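Local atomic coordinates of pyruvate kinase (Pyrobaculum aerophilum, PDB entry 3QTG), a protein that catalyses the final step of glycolysis, transferring the phosphoryl group of phosphoenolpyruvate to ADP to give pyruvate and ATP. Residues N15-V20 / M314-L319; Y347-S352 / R394-V399; R361-L366 / R388-F393; N376-S381 / F444-G449. One frame throughout, in Å; residues are numbered along the deposited sequence.

Contact 1 (N15-V20 / M314-L319)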
# COMPACT_ATOMS: atom_id res chain seq x y z
N ASN A 15 8.96 -4.18 -30.67
CA ASN A 15 8.49 -5.17 -29.72
C ASN A 15 9.32 -5.26 -28.43
O ASN A 15 10.54 -5.08 -28.43
CB ASN A 15 8.29 -6.55 -30.39
CG ASN A 15 6.96 -6.65 -31.16
OD1 ASN A 15 6.88 -7.28 -32.22
ND2 ASN A 15 5.92 -6.01 -30.63
N LEU A 16 8.61 -5.49 -27.34
CA LEU A 16 9.23 -5.71 -26.05
C LEU A 16 9.41 -7.20 -25.90
O LEU A 16 10.48 -7.65 -25.49
CB LEU A 16 8.37 -5.12 -24.94
CG LEU A 16 8.03 -3.62 -25.06
CD1 LEU A 16 7.29 -3.16 -23.82
CD2 LEU A 16 9.28 -2.77 -25.26
N THR A 17 8.38 -7.97 -26.28
CA THR A 17 8.48 -9.42 -26.40
C THR A 17 9.32 -9.77 -27.62
O THR A 17 9.07 -9.28 -28.71
CB THR A 17 7.11 -10.08 -26.54
OG1 THR A 17 6.23 -9.56 -25.54
CG2 THR A 17 7.23 -11.59 -26.38
N LYS A 18 10.33 -10.61 -27.41
CA LYS A 18 11.23 -11.01 -28.48
C LYS A 18 10.74 -12.25 -29.23
O LYS A 18 10.04 -13.10 -28.68
CB LYS A 18 12.66 -11.17 -27.94
CG LYS A 18 13.21 -9.90 -27.26
CD LYS A 18 13.09 -8.69 -28.18
CE LYS A 18 13.70 -7.46 -27.57
NZ LYS A 18 15.11 -7.74 -27.23
N ARG A 19 11.12 -12.34 -30.50
CA ARG A 19 10.56 -13.30 -31.44
C ARG A 19 11.68 -14.22 -31.90
O ARG A 19 12.67 -13.77 -32.48
CB ARG A 19 9.96 -12.55 -32.65
CG ARG A 19 8.91 -11.46 -32.30
CD ARG A 19 8.87 -10.30 -33.33
NE ARG A 19 10.18 -9.65 -33.43
CZ ARG A 19 10.49 -8.64 -34.25
NH1 ARG A 19 9.59 -8.13 -35.08
NH2 ARG A 19 11.72 -8.15 -34.22
N VAL A 20 11.53 -15.51 -31.59
CA VAL A 20 12.50 -16.52 -31.98
C VAL A 20 11.86 -17.52 -32.97
O VAL A 20 10.75 -17.99 -32.74
CB VAL A 20 13.08 -17.27 -30.74
CG1 VAL A 20 13.81 -18.57 -31.13
CG2 VAL A 20 14.00 -16.34 -29.97
N MET A 314 1.77 -11.90 -20.00
CA MET A 314 2.35 -12.33 -18.73
C MET A 314 3.72 -11.70 -18.52
O MET A 314 4.23 -11.68 -17.41
CB MET A 314 2.55 -13.85 -18.70
CG MET A 314 1.31 -14.69 -18.56
SD MET A 314 1.84 -16.42 -18.28
CE MET A 314 2.07 -16.34 -16.51
N GLY A 315 4.32 -11.22 -19.61
CA GLY A 315 5.61 -10.54 -19.53
C GLY A 315 6.82 -11.43 -19.78
O GLY A 315 7.90 -11.12 -19.31
N VAL A 316 6.65 -12.50 -20.56
CA VAL A 316 7.80 -13.34 -20.98
C VAL A 316 8.77 -12.53 -21.84
O VAL A 316 8.33 -11.60 -22.55
CB VAL A 316 7.33 -14.63 -21.75
CG1 VAL A 316 6.45 -15.49 -20.86
CG2 VAL A 316 6.59 -14.26 -23.06
N ASP A 317 10.06 -12.88 -21.80
CA ASP A 317 11.07 -12.21 -22.63
C ASP A 317 10.91 -12.54 -24.11
O ASP A 317 11.15 -11.68 -24.96
CB ASP A 317 12.50 -12.63 -22.26
CG ASP A 317 12.90 -12.23 -20.86
OD1 ASP A 317 13.75 -11.32 -20.71
OD2 ASP A 317 12.41 -12.88 -19.92
N SER A 318 10.59 -13.80 -24.41
CA SER A 318 10.50 -14.27 -25.81
C SER A 318 9.49 -15.40 -26.06
O SER A 318 9.07 -16.11 -25.12
CB SER A 318 11.88 -14.65 -26.37
OG SER A 318 12.54 -15.58 -25.54
N LEU A 319 9.09 -15.54 -27.33
CA LEU A 319 8.25 -16.63 -27.83
C LEU A 319 8.98 -17.31 -28.98
O LEU A 319 9.51 -16.65 -29.87
CB LEU A 319 6.86 -16.14 -28.28
CG LEU A 319 5.96 -15.37 -27.27
CD1 LEU A 319 4.79 -14.70 -27.95
CD2 LEU A 319 5.44 -16.26 -26.14
O HOH W 1 6.01 -10.89 -23.48

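Contact 2 (Y347-S352 / R394-V399)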
# COMPACT_ATOMS: atom_id res chain seq x y z
N TYR A 347 0.39 -5.30 -21.62
CA TYR A 347 1.05 -6.17 -20.67
C TYR A 347 0.41 -6.04 -19.32
O TYR A 347 0.12 -4.93 -18.86
CB TYR A 347 2.54 -5.84 -20.59
CG TYR A 347 3.26 -6.19 -21.88
CD1 TYR A 347 3.65 -7.50 -22.15
CD2 TYR A 347 3.52 -5.21 -22.84
CE1 TYR A 347 4.28 -7.83 -23.34
CE2 TYR A 347 4.17 -5.54 -24.05
CZ TYR A 347 4.55 -6.85 -24.28
OH TYR A 347 5.18 -7.21 -25.44
N GLN A 348 0.17 -7.17 -18.67
CA GLN A 348 -0.40 -7.12 -17.35
C GLN A 348 0.68 -7.16 -16.30
O GLN A 348 1.44 -8.12 -16.25
CB GLN A 348 -1.43 -8.22 -17.15
CG GLN A 348 -2.84 -7.71 -17.40
CD GLN A 348 -3.86 -8.82 -17.59
OE1 GLN A 348 -4.99 -8.74 -17.08
NE2 GLN A 348 -3.47 -9.88 -18.33
N ILE A 349 0.74 -6.10 -15.49
CA ILE A 349 1.73 -5.93 -14.42
C ILE A 349 2.40 -7.25 -14.00
O ILE A 349 1.81 -8.09 -13.33
CB ILE A 349 1.16 -5.15 -13.20
CG1 ILE A 349 0.66 -3.76 -13.63
CG2 ILE A 349 2.21 -5.05 -12.06
CD1 ILE A 349 -0.09 -2.99 -12.55
N PRO A 350 3.66 -7.44 -14.42
CA PRO A 350 4.34 -8.71 -14.17
C PRO A 350 4.80 -8.87 -12.72
O PRO A 350 4.97 -7.87 -12.00
CB PRO A 350 5.54 -8.66 -15.12
CG PRO A 350 5.81 -7.23 -15.30
CD PRO A 350 4.51 -6.48 -15.15
N GLN A 351 4.95 -10.13 -12.30
CA GLN A 351 5.70 -10.49 -11.10
C GLN A 351 7.01 -9.68 -11.01
O GLN A 351 7.79 -9.65 -11.98
CB GLN A 351 5.99 -12.01 -11.14
CG GLN A 351 6.99 -12.53 -10.13
CD GLN A 351 6.38 -12.71 -8.75
OE1 GLN A 351 5.43 -13.49 -8.57
NE2 GLN A 351 6.92 -12.00 -7.77
N SER A 352 7.22 -9.01 -9.88
CA SER A 352 8.47 -8.26 -9.64
C SER A 352 9.57 -9.21 -9.20
O SER A 352 9.32 -10.14 -8.43
CB SER A 352 8.26 -7.18 -8.56
OG SER A 352 9.40 -6.32 -8.46
N ARG A 394 11.23 -5.14 -16.02
CA ARG A 394 10.15 -4.98 -16.99
C ARG A 394 9.81 -3.51 -17.31
O ARG A 394 8.65 -3.08 -17.18
CB ARG A 394 8.90 -5.79 -16.58
CG ARG A 394 9.11 -7.34 -16.63
CD ARG A 394 9.49 -7.77 -18.04
NE ARG A 394 9.57 -9.23 -18.28
CZ ARG A 394 10.70 -9.91 -18.29
NH1 ARG A 394 11.82 -9.28 -18.01
NH2 ARG A 394 10.71 -11.24 -18.56
N PRO A 395 10.81 -2.74 -17.78
CA PRO A 395 10.50 -1.38 -18.27
C PRO A 395 9.52 -1.48 -19.43
O PRO A 395 9.55 -2.47 -20.18
CB PRO A 395 11.85 -0.86 -18.76
CG PRO A 395 12.67 -2.19 -19.02
CD PRO A 395 12.24 -3.09 -17.94
N ARG A 396 8.66 -0.47 -19.60
CA ARG A 396 7.50 -0.60 -20.47
C ARG A 396 7.76 -0.02 -21.84
O ARG A 396 6.85 0.07 -22.67
CB ARG A 396 6.28 0.10 -19.84
CG ARG A 396 5.60 -0.66 -18.73
CD ARG A 396 4.98 -1.92 -19.28
NE ARG A 396 3.78 -2.32 -18.55
CZ ARG A 396 3.74 -3.29 -17.64
NH1 ARG A 396 4.85 -3.96 -17.34
NH2 ARG A 396 2.60 -3.58 -17.04
N GLY A 397 8.99 0.39 -22.09
CA GLY A 397 9.39 0.91 -23.39
C GLY A 397 10.72 0.29 -23.75
O GLY A 397 11.36 -0.35 -22.90
N VAL A 398 11.12 0.46 -25.00
CA VAL A 398 12.42 -0.02 -25.48
C VAL A 398 13.60 0.52 -24.66
O VAL A 398 13.61 1.67 -24.27
CB VAL A 398 12.62 0.31 -26.98
CG1 VAL A 398 14.04 -0.02 -27.43
CG2 VAL A 398 11.60 -0.46 -27.81
N VAL A 399 14.57 -0.36 -24.42
CA VAL A 399 15.80 -0.03 -23.71
C VAL A 399 16.94 -0.14 -24.72
O VAL A 399 17.29 -1.24 -25.19
CB VAL A 399 16.03 -0.98 -22.48
CG1 VAL A 399 17.30 -0.59 -21.70
CG2 VAL A 399 14.81 -0.99 -21.57

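Contact 3 (R361-L366 / R388-F393)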
# COMPACT_ATOMS: atom_id res chain seq x y z
N ARG A 361 18.35 -2.67 -6.25
CA ARG A 361 17.63 -1.47 -5.79
C ARG A 361 17.90 -0.30 -6.73
O ARG A 361 16.98 0.38 -7.12
CB ARG A 361 17.97 -1.11 -4.34
CG ARG A 361 17.85 -2.29 -3.40
CD ARG A 361 17.95 -1.93 -1.91
NE ARG A 361 17.66 -3.11 -1.11
CZ ARG A 361 16.45 -3.42 -0.63
NH1 ARG A 361 15.41 -2.61 -0.85
NH2 ARG A 361 16.29 -4.54 0.07
N PHE A 362 19.16 -0.12 -7.14
CA PHE A 362 19.51 0.92 -8.13
C PHE A 362 18.71 0.76 -9.43
O PHE A 362 18.08 1.72 -9.90
CB PHE A 362 21.02 0.90 -8.43
CG PHE A 362 21.46 1.86 -9.52
CD1 PHE A 362 21.64 3.20 -9.25
CD2 PHE A 362 21.72 1.40 -10.81
CE1 PHE A 362 22.07 4.08 -10.24
CE2 PHE A 362 22.14 2.25 -11.80
CZ PHE A 362 22.32 3.61 -11.52
N ALA A 363 18.73 -0.45 -10.00
CA ALA A 363 18.07 -0.71 -11.30
C ALA A 363 16.54 -0.54 -11.24
O ALA A 363 15.95 0.10 -12.10
CB ALA A 363 18.47 -2.07 -11.86
N LYS A 364 15.93 -1.09 -10.21
CA LYS A 364 14.50 -0.89 -9.93
C LYS A 364 14.14 0.60 -9.84
O LYS A 364 13.17 1.04 -10.45
CB LYS A 364 14.11 -1.59 -8.62
CG LYS A 364 12.65 -1.52 -8.31
CD LYS A 364 12.31 -2.46 -7.17
CE LYS A 364 10.83 -2.37 -6.78
NZ LYS A 364 10.59 -1.14 -5.93
N GLY A 365 14.92 1.36 -9.06
CA GLY A 365 14.70 2.80 -8.89
C GLY A 365 14.79 3.55 -10.20
O GLY A 365 13.98 4.42 -10.48
N LEU A 366 15.78 3.20 -11.03
CA LEU A 366 15.88 3.71 -12.40
C LEU A 366 14.67 3.44 -13.29
O LEU A 366 14.19 4.33 -14.00
CB LEU A 366 17.14 3.19 -13.08
CG LEU A 366 18.17 4.25 -13.42
CD1 LEU A 366 18.51 5.15 -12.19
CD2 LEU A 366 19.37 3.56 -13.97
N ARG A 388 20.66 -6.42 -18.60
CA ARG A 388 19.84 -7.50 -18.03
C ARG A 388 19.19 -7.17 -16.68
O ARG A 388 18.03 -7.52 -16.44
CB ARG A 388 20.65 -8.79 -17.91
CG ARG A 388 20.87 -9.50 -19.25
CD ARG A 388 21.80 -10.71 -19.08
NE ARG A 388 22.39 -11.14 -20.35
CZ ARG A 388 21.89 -12.13 -21.08
NH1 ARG A 388 20.81 -12.80 -20.66
NH2 ARG A 388 22.46 -12.47 -22.23
N ARG A 389 19.93 -6.51 -15.78
CA ARG A 389 19.34 -6.17 -14.50
C ARG A 389 18.18 -5.16 -14.67
O ARG A 389 17.19 -5.23 -13.97
CB ARG A 389 20.39 -5.65 -13.53
CG ARG A 389 19.85 -5.42 -12.11
CD ARG A 389 20.90 -4.81 -11.17
NE ARG A 389 22.21 -5.42 -11.35
CZ ARG A 389 22.60 -6.56 -10.81
NH1 ARG A 389 23.83 -7.02 -11.06
NH2 ARG A 389 21.78 -7.25 -10.02
N ILE A 390 18.30 -4.26 -15.63
CA ILE A 390 17.22 -3.32 -15.93
C ILE A 390 16.02 -4.06 -16.50
O ILE A 390 14.89 -3.84 -16.05
CB ILE A 390 17.67 -2.16 -16.87
CG1 ILE A 390 18.43 -1.09 -16.06
CG2 ILE A 390 16.46 -1.51 -17.57
CD1 ILE A 390 19.42 -0.31 -16.87
N ALA A 391 16.28 -4.92 -17.49
CA ALA A 391 15.22 -5.67 -18.17
C ALA A 391 14.34 -6.49 -17.25
O ALA A 391 13.13 -6.62 -17.48
CB ALA A 391 15.79 -6.57 -19.29
N LYS A 392 14.93 -7.06 -16.20
CA LYS A 392 14.16 -7.98 -15.35
C LYS A 392 13.09 -7.25 -14.57
O LYS A 392 12.16 -7.88 -14.07
CB LYS A 392 15.05 -8.79 -14.41
CG LYS A 392 15.64 -8.01 -13.26
CD LYS A 392 16.67 -8.85 -12.53
CE LYS A 392 16.94 -8.24 -11.18
NZ LYS A 392 18.02 -8.97 -10.49
N PHE A 393 13.22 -5.92 -14.45
CA PHE A 393 12.19 -5.13 -13.79
C PHE A 393 11.14 -4.68 -14.77
O PHE A 393 10.27 -3.91 -14.40
CB PHE A 393 12.78 -3.94 -13.00
CG PHE A 393 13.61 -4.37 -11.83
CD1 PHE A 393 13.01 -4.80 -10.65
CD2 PHE A 393 15.00 -4.38 -11.92
CE1 PHE A 393 13.79 -5.21 -9.56
CE2 PHE A 393 15.77 -4.78 -10.85
CZ PHE A 393 15.16 -5.19 -9.67

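Contact 4 (N376-S381 / F444-G449). With SO4 (sulfate ion), chain C.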
# COMPACT_ATOMS: atom_id res chain seq x y z
N ASN A 376 12.62 7.06 -22.03
CA ASN A 376 13.34 5.86 -22.47
C ASN A 376 14.64 5.67 -21.70
O ASN A 376 15.31 6.65 -21.33
CB ASN A 376 13.60 5.85 -23.99
CG ASN A 376 12.35 5.43 -24.78
OD1 ASN A 376 12.14 4.23 -25.11
ND2 ASN A 376 11.49 6.40 -25.03
N ILE A 377 14.96 4.41 -21.45
CA ILE A 377 16.21 4.04 -20.80
C ILE A 377 17.25 3.70 -21.81
O ILE A 377 17.00 2.94 -22.77
CB ILE A 377 16.03 2.87 -19.79
CG1 ILE A 377 14.94 3.23 -18.78
CG2 ILE A 377 17.40 2.48 -19.14
CD1 ILE A 377 14.55 2.09 -17.78
N LEU A 378 18.44 4.26 -21.59
CA LEU A 378 19.63 3.98 -22.38
C LEU A 378 20.67 3.42 -21.43
O LEU A 378 20.84 3.94 -20.34
CB LEU A 378 20.17 5.28 -23.01
CG LEU A 378 19.50 5.92 -24.23
CD1 LEU A 378 18.01 6.19 -24.03
CD2 LEU A 378 20.23 7.25 -24.55
N VAL A 379 21.36 2.35 -21.82
CA VAL A 379 22.38 1.73 -20.97
C VAL A 379 23.64 1.50 -21.78
O VAL A 379 23.56 0.94 -22.89
CB VAL A 379 21.98 0.30 -20.46
CG1 VAL A 379 22.93 -0.19 -19.36
CG2 VAL A 379 20.56 0.25 -19.99
N PHE A 380 24.79 1.89 -21.23
CA PHE A 380 26.06 1.41 -21.76
C PHE A 380 26.61 0.27 -20.89
O PHE A 380 26.82 0.39 -19.68
CB PHE A 380 27.10 2.51 -22.01
CG PHE A 380 28.13 2.12 -23.06
CD1 PHE A 380 27.85 2.28 -24.42
CD2 PHE A 380 29.34 1.55 -22.70
CE1 PHE A 380 28.78 1.91 -25.39
CE2 PHE A 380 30.27 1.14 -23.67
CZ PHE A 380 29.98 1.33 -25.02
N SER A 381 26.81 -0.86 -21.55
CA SER A 381 27.03 -2.12 -20.87
C SER A 381 28.15 -2.87 -21.57
O SER A 381 28.08 -3.11 -22.77
CB SER A 381 25.73 -2.92 -20.89
OG SER A 381 25.76 -3.99 -19.97
N PHE A 444 14.87 11.15 -21.51
CA PHE A 444 15.69 9.95 -21.35
C PHE A 444 16.33 9.82 -19.96
O PHE A 444 16.52 10.82 -19.25
CB PHE A 444 16.72 9.79 -22.48
CG PHE A 444 17.87 10.77 -22.43
CD1 PHE A 444 18.88 10.64 -21.48
CD2 PHE A 444 17.96 11.80 -23.37
CE1 PHE A 444 19.94 11.54 -21.43
CE2 PHE A 444 19.02 12.72 -23.34
CZ PHE A 444 20.01 12.60 -22.36
N VAL A 445 16.60 8.56 -19.58
CA VAL A 445 17.37 8.18 -18.42
C VAL A 445 18.49 7.27 -18.93
O VAL A 445 18.23 6.13 -19.34
CB VAL A 445 16.50 7.42 -17.39
CG1 VAL A 445 17.35 6.84 -16.25
CG2 VAL A 445 15.37 8.30 -16.84
N ALA A 446 19.72 7.79 -18.93
CA ALA A 446 20.88 7.08 -19.47
C ALA A 446 21.85 6.69 -18.36
O ALA A 446 22.21 7.52 -17.55
CB ALA A 446 21.58 7.95 -20.52
N THR A 447 22.27 5.42 -18.33
CA THR A 447 23.20 4.91 -17.29
C THR A 447 24.32 4.00 -17.75
O THR A 447 24.25 3.36 -18.79
CB THR A 447 22.52 3.99 -16.23
OG1 THR A 447 21.30 3.42 -16.74
CG2 THR A 447 22.31 4.67 -14.98
N TYR A 448 25.32 3.91 -16.89
CA TYR A 448 26.22 2.77 -16.83
C TYR A 448 26.59 2.52 -15.36
O TYR A 448 26.43 3.40 -14.49
CB TYR A 448 27.47 2.98 -17.70
CG TYR A 448 28.39 4.09 -17.23
CD1 TYR A 448 29.21 3.91 -16.13
CD2 TYR A 448 28.43 5.31 -17.90
CE1 TYR A 448 30.05 4.91 -15.67
CE2 TYR A 448 29.27 6.33 -17.46
CZ TYR A 448 30.08 6.11 -16.34
OH TYR A 448 30.91 7.09 -15.86
N GLY A 449 27.09 1.31 -15.09
CA GLY A 449 27.68 1.06 -13.79
C GLY A 449 28.05 -0.38 -13.54
O GLY A 449 27.28 -1.28 -13.82
S SO4 C . 28.18 -4.12 -17.48
O1 SO4 C . 28.97 -3.15 -18.20
O2 SO4 C . 28.41 -5.44 -18.09
O3 SO4 C . 26.76 -3.80 -17.58
O4 SO4 C . 28.53 -4.20 -16.07
O HOH W 2 26.87 -0.58 -17.38

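Contact 1 (N15-V20 / M314-L319)
Lys18 and Ser318 pair in parallel where the first and last strands of the TIM barrel meet, closing its eight-stranded sheet. The tight part is the backbone ladder. Lys18 N donates to Asp317 O (2.8 Å), Leu319 N to Lys18 O (2.9 Å) and Val20 N to Leu319 O (2.9 Å). The last two donors lie nearly along the C=O axis, whereas Lys18 N comes in at 144° to the carbonyl. Lys18 O also receives the CA-H of Ser318, with CA 3.1 Å from the oxygen, so one carbonyl serves two neighbouring residues. Small Ser318 suits the close approach: its CB stands 3.9 Å from Lys18 CB, on the face that carries both residues. On the face of Leu319, Thr17 CG2, anti to its own backbone N, lies 4.1 Å from Leu319 CG as the two side chains cross obliquely.

Before the strands begin, the segments part and the packing loosens; a single water bridges the gap, accepting from Thr17 OG1 and donating to Val316 O. The same hydroxyl is also joined to Tyr347.

The polar ends turn to other parts of the chain. Lys18 NZ is gripped by the carbonyls of Ser413, Val415 and Leu418. Asp317 OD2 accepts from Ile284 N and forms a salt bridge with Arg394, while OD1 accepts from Trp416 N. These surroundings would be expected to keep both residues charged. The seam thus joins uncharged backbone bonding at the barrel wall to ionic and polar ties reaching the C-terminal domain.

Contact 2 (Y347-S352 / R394-V399)
Pro350 is met by two arginines, Arg394 and Arg396, which approach its ring in different ways. Pro350 and Arg396 reach toward each other tip to tip: CD of the proline lies 3.4 Å from Arg396 NH1, at the edge of the guanidinium and near its plane. Arg394 instead slants across the ring, using the aliphatic root of its chain, with CG 3.6 Å from Pro350 CG.

The flat end of Arg396 is flanked on a second side. Tyr347 CB sits 4.1 Å above the guanidinium plane, over its centre, so a methylene rather than the aromatic ring covers that face. Ile349 crosses the arginine at about a right angle, its CG1 3.9 Å from Arg396 NH2. The long chain bends at chi2 (-66°), turning CD, and again at chi3, which sets NE. An arginine suits such a surface position, because its methylenes can span the gap while the planar head lies among apolar and backbone atoms; a rigid proline gives it a fixed edge to meet.

The polar ends of Tyr347 and Arg394 are engaged by other residues. Tyr347 OH is hydrogen-bonded to the Thr17 hydroxyl. Arg394 gives NE to Gly315 O, while its guanidinium also makes a cation-pi contact with Trp416, whose ring meets Tyr347 edge-to-face.

The contact therefore joins two loops at the domain boundary. Segment 347-352 follows helix 331-343 of the barrel and leads to helix 358-373. Segment 394-399 connects helix 385-391 to strand 399-403, with Pro395 and Val399 against strand 376-380.

Contact 3 (R361-L366 / R388-F393)
Ala363 and Lys364 of helix 358-373 pack against Arg389 and Ile390 of helix 385-391 and Phe393 just beyond it, in a largely apolar contact on one side of the sheet of the C-terminal alpha/beta domain. The backbones come closest at Ala363 and Ile390, whose CA atoms are 5.4 Å apart; a small alanine methyl is consistent with so close an approach. Its CB touches the methylenes of Arg389, 3.6 Å from CG, and rests 4.3 Å from Ile390 CG1 and 4.0 Å from Phe393 CE2.

Beside it, Lys364 lies over one face of the Phe393 ring. CB makes a CH-pi contact, 3.9 Å from the ring centroid and 15° off the normal, displaced toward the rim. CG, anti to the backbone N (chi1 -176°), lies near CD1 of the ring; CD then lies near CE1, and the two side chains cross at about a right angle. Lys364 N also stands over this face, 3.7 Å from Phe393 CE2.

Long, amphipathic residues suit this partly buried edge, since their methylenes pack while their charged ends stay at the margin. Arg389 and Lys392 both form salt bridges with Asp360, the residue just before Arg361. Ile390, by contrast, turns to Ile377 and Val379 of the sheet. Dispersion and CH-pi contacts therefore hold the interface itself, and the shared carboxylate of Asp360 adds ionic ties at its border.

Contact 4 (N376-S381 / F444-G449)
Strands 376-380 and 444-448 run parallel, 4.6 Å apart with an 18° angle between their directions, as neighbours in the mixed sheet of the alpha/beta C-terminal domain of pyruvate kinase, a three-layer fold with strand order 3-2-1-4-5. Four backbone hydrogen bonds zigzag between them: Val445 N to Asn376 O, Leu378 N to Val445 O, Thr447 N to Leu378 O and Phe380 N to Thr447 O, each 2.9 Å. The CA-H groups of Phe444, Ile377, Ala446 and Val379 point at the same four oxygens.

One face carries Leu378, Phe444 and Ala446. Leu378 CB lies 3.9 Å from Ala446 CB, and Leu378 CD1 meets Phe444 CB at 4.1 Å where the two side chains cross. Helix 428-439 covers this face; its Leu432 and Ile436 touch Ala446, whose small side chain suits packing beneath a helix. On the other face, beta-branched Ile377, Val379, Val445 and Thr447 suit the extended backbone and pack under helices 358-373 and 385-391. Thr447 OG1 is buried there with no polar partner, 3.7 Å from Leu378 O.

Beyond the strands lies a sulfate, probably from the crystallisation liquor. N-H groups of Met382, Ser383, Thr385 and Leu386, with Tyr428 OH, help bind it, an anion site whose position is consistent with the effector-phosphate loop of allosteric pyruvate kinases. Ser381 OG, anti to its backbone N (chi1 -165°), donates to O3 of the sulfate at 2.6 Å.

Overall arrangement
Contacts 1 and 4 are buried parallel strand pairs in different domains, the first closing the barrel and the second central to the C-terminal sheet; backbone hydrogen bonds carry both. Contact 2 lies at the surface between two loops, and contact 3 is a partly buried helix pair; there arginine and lysine side chains, through methylenes and a guanidinium, meet a proline, a phenylalanine ring and other apolar groups. Contacts 1 and 2 are joined by a salt bridge, Asp317 to Arg394, and by the Thr17 and Tyr347 hydroxyls. Contact 3 lies on the sheet of contact 4, Leu366 and Ile390 meeting Thr447 and Val379, and is nested within the loop that contact 2 closes.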